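Local coordinates for putative hyaluronoglucosaminidase (Clostridium perfringens, PDB 6PWI), which probably removes N-acetylhexosamine residues from glycans as a family 84 glycoside hydrolase, its catalytic barrel lying within this construct, at residues E269-D274 with V308-D313; K277-F282 with E315-Q320. All blocks are in the same frame, centred on the assembly; numbering follows the deposited sequence.

How the contacts relate
Contacts 1 and 2 are successive levels of one helix-helix interface on the outside of the parallel eight-stranded barrel, with their centres about 11 Å apart. Both join helix 268-286 to helix 304-321, and the segments alternate along the chain: 269-274, 277-282, 308-313, 315-320. Between the helices the chain passes through strand 293-296 and then Asp299, the predicted proton donor, before helix 304-321 begins. Contact 1 joins the N-terminal halves of the helices and is the nearer to that predicted site; contact 2 lies further along both helices and away from it. Packing of Leu310 CD2 on Ile278 CD1, 4.1 Å apart, makes the interface continuous.

Contact 1 of 2, residues E269-D274 with V308-D313; sequences ESYKAD and VKLMED
Helices 268-286 and 304-321 meet here with Tyr271 facing Leu310, their CA atoms 9.3 Å apart, while the short segment axes stay 12.3 Å apart at their closest and cross at -50°. They are neighbouring outer helices of the (beta/alpha)8 barrel, joined through strand 293-296, and both run broadly the same way. Axes this far apart call for a long side chain to span the gap, and Tyr271 supplies it. Its ring is swung away from its own backbone N (chi1 169°), which sends the phenol straight across to the second helix. There Tyr271 OH donates a hydrogen bond to Asp313 OD2. The modelled 2.4 Å between Tyr271 OH and Asp313 OD2 is shorter than a normal hydrogen bond, and its exact value is doubtful at 2.65 Å resolution. OD2 lies in the plane of the phenol at its edge, although the carboxylate as a whole is turned 33° from the ring.

One face of the same ring is covered by Lys309, whose extended chain comes from the opposite direction. Its CE sits above the ring centre, 3.8 Å from the Tyr271 centroid, in a CH-pi contact. A bend at the last torsion of the lysine then brings NZ to 3.4 Å from Tyr271 CE2. Phe265 and Met263 also pack against Tyr271, so the buried phenol is held by neighbours beyond the two helices. Leu310 packs on Phe258 and Leu275, and its side chain is about 11 Å from that of Asp299, the predicted proton donor. The helix backbone also meets the phenol: Leu310 CA lies 3.7 Å from Tyr271 OH.

Contact 2 of 2, residues K277-F282 with E315-Q320; sequences KIIAKF and EKWRLQ
Trp317 presents one face of its indole to Phe282 and Ile279, forming an apolar helix-helix contact on the outside of the (beta/alpha)8 barrel. Between 277-282 and 315-320 the closest CA atoms are those of Ile279 and Trp317, 7.9 Å apart. Because Trp317 CG stands opposite its backbone N (chi1 177°), the indole extends toward helix 268-286. Over its six-membered ring lies Phe282 CB, 4.2 Å from the centroid of that Trp317 ring and 28° off its normal, which defines a CH-pi contact made by the methylene and not by the phenyl group. The two aromatic groups themselves meet obliquely, with the centroids of the Phe282 ring and the Trp317 six-membered ring 5.6 Å apart. Their planes are inclined at 50°. The phenyl group comes closest through Phe282 CD2, which is 3.9 Å from Trp317 CZ3.

Further along the indole, Ile279 covers the same face with CG1, while its other branch, CG2, reaches the five-membered ring. Phe282 also stacks on Phe293 of strand 293-296 and touches Trp253 and Ile255 of strand 250-255, so helix 268-286 is packed through Phe282 against the barrel strands. The polar edge of the indole is satisfied by Glu283, whose OE2 accepts a hydrogen bond from Trp317 NE1. Beside that nitrogen, Ile279 CG2 lies 3.9 Å from Trp317 CD1.

Contact 1 of 2, residues E269-D274 with V308-D313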
loop_
_atom_site.group_PDB
_atom_site.type_symbol
_atom_site.label_atom_id
_atom_site.label_comp_id
_atom_site.label_asym_id
_atom_site.label_seq_id
_atom_site.Cartn_x
_atom_site.Cartn_y
_atom_site.Cartn_z
ATOM N N GLU A 269 15.221 -19.179 36.048
ATOM C CA GLU A 269 14.000 -19.954 36.237
ATOM C C GLU A 269 12.800 -19.229 35.620
ATOM O O GLU A 269 12.103 -19.811 34.794
ATOM C CB GLU A 269 13.769 -20.288 37.714
ATOM N N SER A 270 12.581 -17.960 36.009
ATOM C CA SER A 270 11.396 -17.200 35.623
ATOM C C SER A 270 11.385 -16.895 34.125
ATOM O O SER A 270 10.321 -16.873 33.502
ATOM C CB SER A 270 11.244 -15.936 36.442
ATOM O OG SER A 270 12.144 -14.926 36.004
ATOM N N TYR A 271 12.575 -16.643 33.566
ATOM C CA TYR A 271 12.726 -16.389 32.145
ATOM C C TYR A 271 12.396 -17.647 31.344
ATOM O O TYR A 271 11.716 -17.556 30.321
ATOM C CB TYR A 271 14.124 -15.857 31.823
ATOM C CG TYR A 271 14.434 -15.809 30.349
ATOM C CD1 TYR A 271 13.868 -14.840 29.531
ATOM C CD2 TYR A 271 15.269 -16.753 29.767
ATOM C CE1 TYR A 271 14.131 -14.807 28.169
ATOM C CE2 TYR A 271 15.541 -16.733 28.408
ATOM C CZ TYR A 271 14.972 -15.754 27.609
ATOM O OH TYR A 271 15.245 -15.726 26.273
ATOM N N LYS A 272 12.882 -18.808 31.810
ATOM C CA LYS A 272 12.619 -20.076 31.140
ATOM C C LYS A 272 11.112 -20.332 31.099
ATOM O O LYS A 272 10.597 -20.848 30.108
ATOM C CB LYS A 272 13.365 -21.243 31.798
ATOM N N ALA A 273 10.416 -19.952 32.180
ATOM C CA ALA A 273 8.978 -20.149 32.281
ATOM C C ALA A 273 8.272 -19.300 31.224
ATOM O O ALA A 273 7.344 -19.772 30.562
ATOM C CB ALA A 273 8.497 -19.839 33.681
ATOM N N ASP A 274 8.760 -18.064 31.049
ATOM C CA ASP A 274 8.169 -17.099 30.137
ATOM C C ASP A 274 8.543 -17.414 28.687
ATOM O O ASP A 274 7.755 -17.167 27.776
ATOM C CB ASP A 274 8.465 -15.662 30.578
ATOM C CG ASP A 274 7.366 -15.049 31.432
ATOM O OD1 ASP A 274 6.236 -15.597 31.429
ATOM O OD2 ASP A 274 7.641 -14.021 32.090
ATOM N N VAL A 308 17.576 -8.371 23.382
ATOM C CA VAL A 308 18.497 -9.159 22.578
ATOM C C VAL A 308 18.436 -10.628 23.008
ATOM O O VAL A 308 18.329 -11.519 22.162
ATOM C CB VAL A 308 19.931 -8.600 22.642
ATOM C CG1 VAL A 308 20.915 -9.468 21.864
ATOM C CG2 VAL A 308 19.982 -7.170 22.140
ATOM N N LYS A 309 18.507 -10.870 24.326
ATOM C CA LYS A 309 18.433 -12.212 24.888
ATOM C C LYS A 309 17.257 -12.964 24.264
ATOM O O LYS A 309 17.442 -14.050 23.718
ATOM C CB LYS A 309 18.356 -12.134 26.415
ATOM C CG LYS A 309 18.376 -13.451 27.176
ATOM C CD LYS A 309 18.710 -13.221 28.649
ATOM C CE LYS A 309 18.180 -14.272 29.603
ATOM N NZ LYS A 309 18.621 -15.637 29.222
ATOM N N LEU A 310 16.061 -12.358 24.303
ATOM C CA LEU A 310 14.864 -13.007 23.797
ATOM C C LEU A 310 15.027 -13.349 22.316
ATOM O O LEU A 310 14.734 -14.474 21.905
ATOM C CB LEU A 310 13.637 -12.124 24.038
ATOM C CG LEU A 310 12.342 -12.644 23.406
ATOM C CD1 LEU A 310 11.922 -13.969 24.024
ATOM C CD2 LEU A 310 11.214 -11.630 23.523
ATOM N N MET A 311 15.509 -12.378 21.527
ATOM C CA MET A 311 15.572 -12.531 20.081
ATOM C C MET A 311 16.559 -13.638 19.716
ATOM O O MET A 311 16.389 -14.304 18.696
ATOM C CB MET A 311 15.957 -11.222 19.380
ATOM C CG MET A 311 14.900 -10.118 19.491
ATOM S SD MET A 311 13.183 -10.597 19.091
ATOM C CE MET A 311 13.326 -11.036 17.359
ATOM N N GLU A 312 17.576 -13.833 20.567
ATOM C CA GLU A 312 18.561 -14.887 20.372
ATOM C C GLU A 312 17.883 -16.243 20.540
ATOM O O GLU A 312 18.157 -17.167 19.775
ATOM C CB GLU A 312 19.736 -14.733 21.340
ATOM C CG GLU A 312 20.928 -14.010 20.739
ATOM C CD GLU A 312 21.900 -13.357 21.714
ATOM O OE1 GLU A 312 21.605 -13.320 22.931
ATOM O OE2 GLU A 312 22.952 -12.864 21.252
ATOM N N ASP A 313 16.976 -16.326 21.527
ATOM C CA ASP A 313 16.259 -17.555 21.842
ATOM C C ASP A 313 15.176 -17.836 20.798
ATOM O O ASP A 313 14.920 -18.996 20.477
ATOM C CB ASP A 313 15.746 -17.561 23.286
ATOM C CG ASP A 313 16.829 -17.876 24.312
ATOM O OD1 ASP A 313 17.791 -18.585 23.953
ATOM O OD2 ASP A 313 16.704 -17.415 25.465
#

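Contact 2 of 2, residues K277-F282 with E315-Q320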
loop_
_atom_site.group_PDB
_atom_site.type_symbol
_atom_site.label_atom_id
_atom_site.label_comp_id
_atom_site.label_asym_id
_atom_site.label_seq_id
_atom_site.Cartn_x
_atom_site.Cartn_y
_atom_site.Cartn_z
ATOM N N LYS A 277 6.136 -19.912 27.223
ATOM C CA LYS A 277 4.823 -19.391 26.876
ATOM C C LYS A 277 4.873 -18.680 25.527
ATOM O O LYS A 277 4.008 -18.915 24.685
ATOM C CB LYS A 277 4.273 -18.492 27.986
ATOM C CG LYS A 277 4.476 -19.048 29.384
ATOM C CD LYS A 277 3.262 -18.977 30.265
ATOM C CE LYS A 277 3.506 -19.685 31.581
ATOM N NZ LYS A 277 2.750 -19.039 32.676
ATOM N N ILE A 278 5.894 -17.834 25.320
ATOM C CA ILE A 278 6.002 -17.113 24.062
ATOM C C ILE A 278 6.101 -18.119 22.914
ATOM O O ILE A 278 5.414 -17.981 21.902
ATOM C CB ILE A 278 7.133 -16.057 24.065
ATOM C CG1 ILE A 278 6.915 -15.001 22.977
ATOM C CG2 ILE A 278 8.508 -16.701 23.953
ATOM C CD1 ILE A 278 7.717 -13.727 23.160
ATOM N N ILE A 279 6.921 -19.158 23.103
ATOM C CA ILE A 279 7.111 -20.171 22.079
ATOM C C ILE A 279 5.801 -20.933 21.881
ATOM O O ILE A 279 5.455 -21.279 20.754
ATOM C CB ILE A 279 8.321 -21.074 22.411
ATOM C CG1 ILE A 279 9.637 -20.370 22.063
ATOM C CG2 ILE A 279 8.216 -22.435 21.725
ATOM C CD1 ILE A 279 10.863 -21.019 22.652
ATOM N N ALA A 280 5.057 -21.163 22.968
ATOM C CA ALA A 280 3.775 -21.839 22.852
ATOM C C ALA A 280 2.853 -20.997 21.972
ATOM O O ALA A 280 2.234 -21.509 21.040
ATOM C CB ALA A 280 3.179 -22.097 24.216
ATOM N N LYS A 281 2.803 -19.693 22.265
ATOM C CA LYS A 281 1.955 -18.774 21.529
ATOM C C LYS A 281 2.345 -18.768 20.053
ATOM O O LYS A 281 1.469 -18.768 19.192
ATOM C CB LYS A 281 2.002 -17.363 22.120
ATOM C CG LYS A 281 1.040 -16.375 21.480
ATOM C CD LYS A 281 -0.372 -16.903 21.343
ATOM C CE LYS A 281 -1.419 -15.850 21.625
ATOM N NZ LYS A 281 -1.143 -15.141 22.899
ATOM N N PHE A 282 3.657 -18.774 19.774
ATOM C CA PHE A 282 4.133 -18.774 18.399
ATOM C C PHE A 282 3.700 -20.066 17.717
ATOM O O PHE A 282 3.309 -20.044 16.551
ATOM C CB PHE A 282 5.647 -18.551 18.325
ATOM C CG PHE A 282 6.117 -17.115 18.372
ATOM C CD1 PHE A 282 5.242 -16.071 18.641
ATOM C CD2 PHE A 282 7.454 -16.803 18.175
ATOM C CE1 PHE A 282 5.690 -14.758 18.683
ATOM C CE2 PHE A 282 7.901 -15.490 18.220
ATOM C CZ PHE A 282 7.019 -14.469 18.477
ATOM N N GLU A 315 15.379 -16.897 17.678
ATOM C CA GLU A 315 16.068 -17.219 16.437
ATOM C C GLU A 315 16.386 -18.715 16.392
ATOM O O GLU A 315 16.272 -19.340 15.335
ATOM C CB GLU A 315 17.307 -16.338 16.254
ATOM C CG GLU A 315 18.092 -16.622 14.982
ATOM C CD GLU A 315 17.454 -16.218 13.658
ATOM O OE1 GLU A 315 16.340 -15.656 13.669
ATOM O OE2 GLU A 315 18.081 -16.466 12.607
ATOM N N LYS A 316 16.767 -19.286 17.546
ATOM C CA LYS A 316 17.044 -20.713 17.652
ATOM C C LYS A 316 15.804 -21.505 17.240
ATOM O O LYS A 316 15.893 -22.412 16.413
ATOM C CB LYS A 316 17.549 -21.089 19.051
ATOM C CG LYS A 316 19.062 -21.027 19.252
ATOM C CD LYS A 316 19.542 -21.511 20.619
ATOM C CE LYS A 316 19.754 -20.405 21.635
ATOM N N TRP A 317 14.651 -21.121 17.805
ATOM C CA TRP A 317 13.353 -21.698 17.483
ATOM C C TRP A 317 13.071 -21.616 15.982
ATOM O O TRP A 317 12.630 -22.583 15.358
ATOM C CB TRP A 317 12.254 -21.005 18.300
ATOM C CG TRP A 317 10.873 -21.484 17.977
ATOM C CD1 TRP A 317 10.260 -22.603 18.462
ATOM C CD2 TRP A 317 9.923 -20.857 17.094
ATOM N NE1 TRP A 317 9.000 -22.719 17.939
ATOM C CE2 TRP A 317 8.764 -21.665 17.095
ATOM C CE3 TRP A 317 9.931 -19.695 16.311
ATOM C CZ2 TRP A 317 7.631 -21.344 16.346
ATOM C CZ3 TRP A 317 8.817 -19.389 15.559
ATOM C CH2 TRP A 317 7.680 -20.200 15.581
ATOM N N ARG A 318 13.331 -20.440 15.411
ATOM C CA ARG A 318 12.970 -20.162 14.033
ATOM C C ARG A 318 13.731 -21.093 13.089
ATOM O O ARG A 318 13.186 -21.546 12.081
ATOM C CB ARG A 318 13.252 -18.687 13.751
ATOM C CG ARG A 318 12.830 -18.221 12.370
ATOM C CD ARG A 318 13.841 -17.180 11.977
ATOM N NE ARG A 318 14.021 -17.329 10.549
ATOM C CZ ARG A 318 15.172 -17.162 9.921
ATOM N NH1 ARG A 318 16.262 -16.851 10.603
ATOM N NH2 ARG A 318 15.221 -17.313 8.611
ATOM N N LEU A 319 14.993 -21.376 13.429
ATOM C CA LEU A 319 15.839 -22.211 12.593
ATOM C C LEU A 319 15.442 -23.685 12.731
ATOM O O LEU A 319 15.559 -24.438 11.765
ATOM C CB LEU A 319 17.314 -21.959 12.933
ATOM C CG LEU A 319 17.873 -20.602 12.499
ATOM C CD1 LEU A 319 19.328 -20.451 12.914
ATOM C CD2 LEU A 319 17.714 -20.386 10.997
ATOM N N GLN A 320 14.948 -24.081 13.916
ATOM C CA GLN A 320 14.438 -25.429 14.137
ATOM C C GLN A 320 13.252 -25.716 13.215
ATOM O O GLN A 320 13.117 -26.819 12.694
ATOM C CB GLN A 320 13.974 -25.624 15.580
ATOM C CG GLN A 320 15.096 -25.891 16.568
ATOM C CD GLN A 320 14.608 -25.863 17.998
ATOM O OE1 GLN A 320 13.470 -25.485 18.290
ATOM N NE2 GLN A 320 15.475 -26.264 18.915
#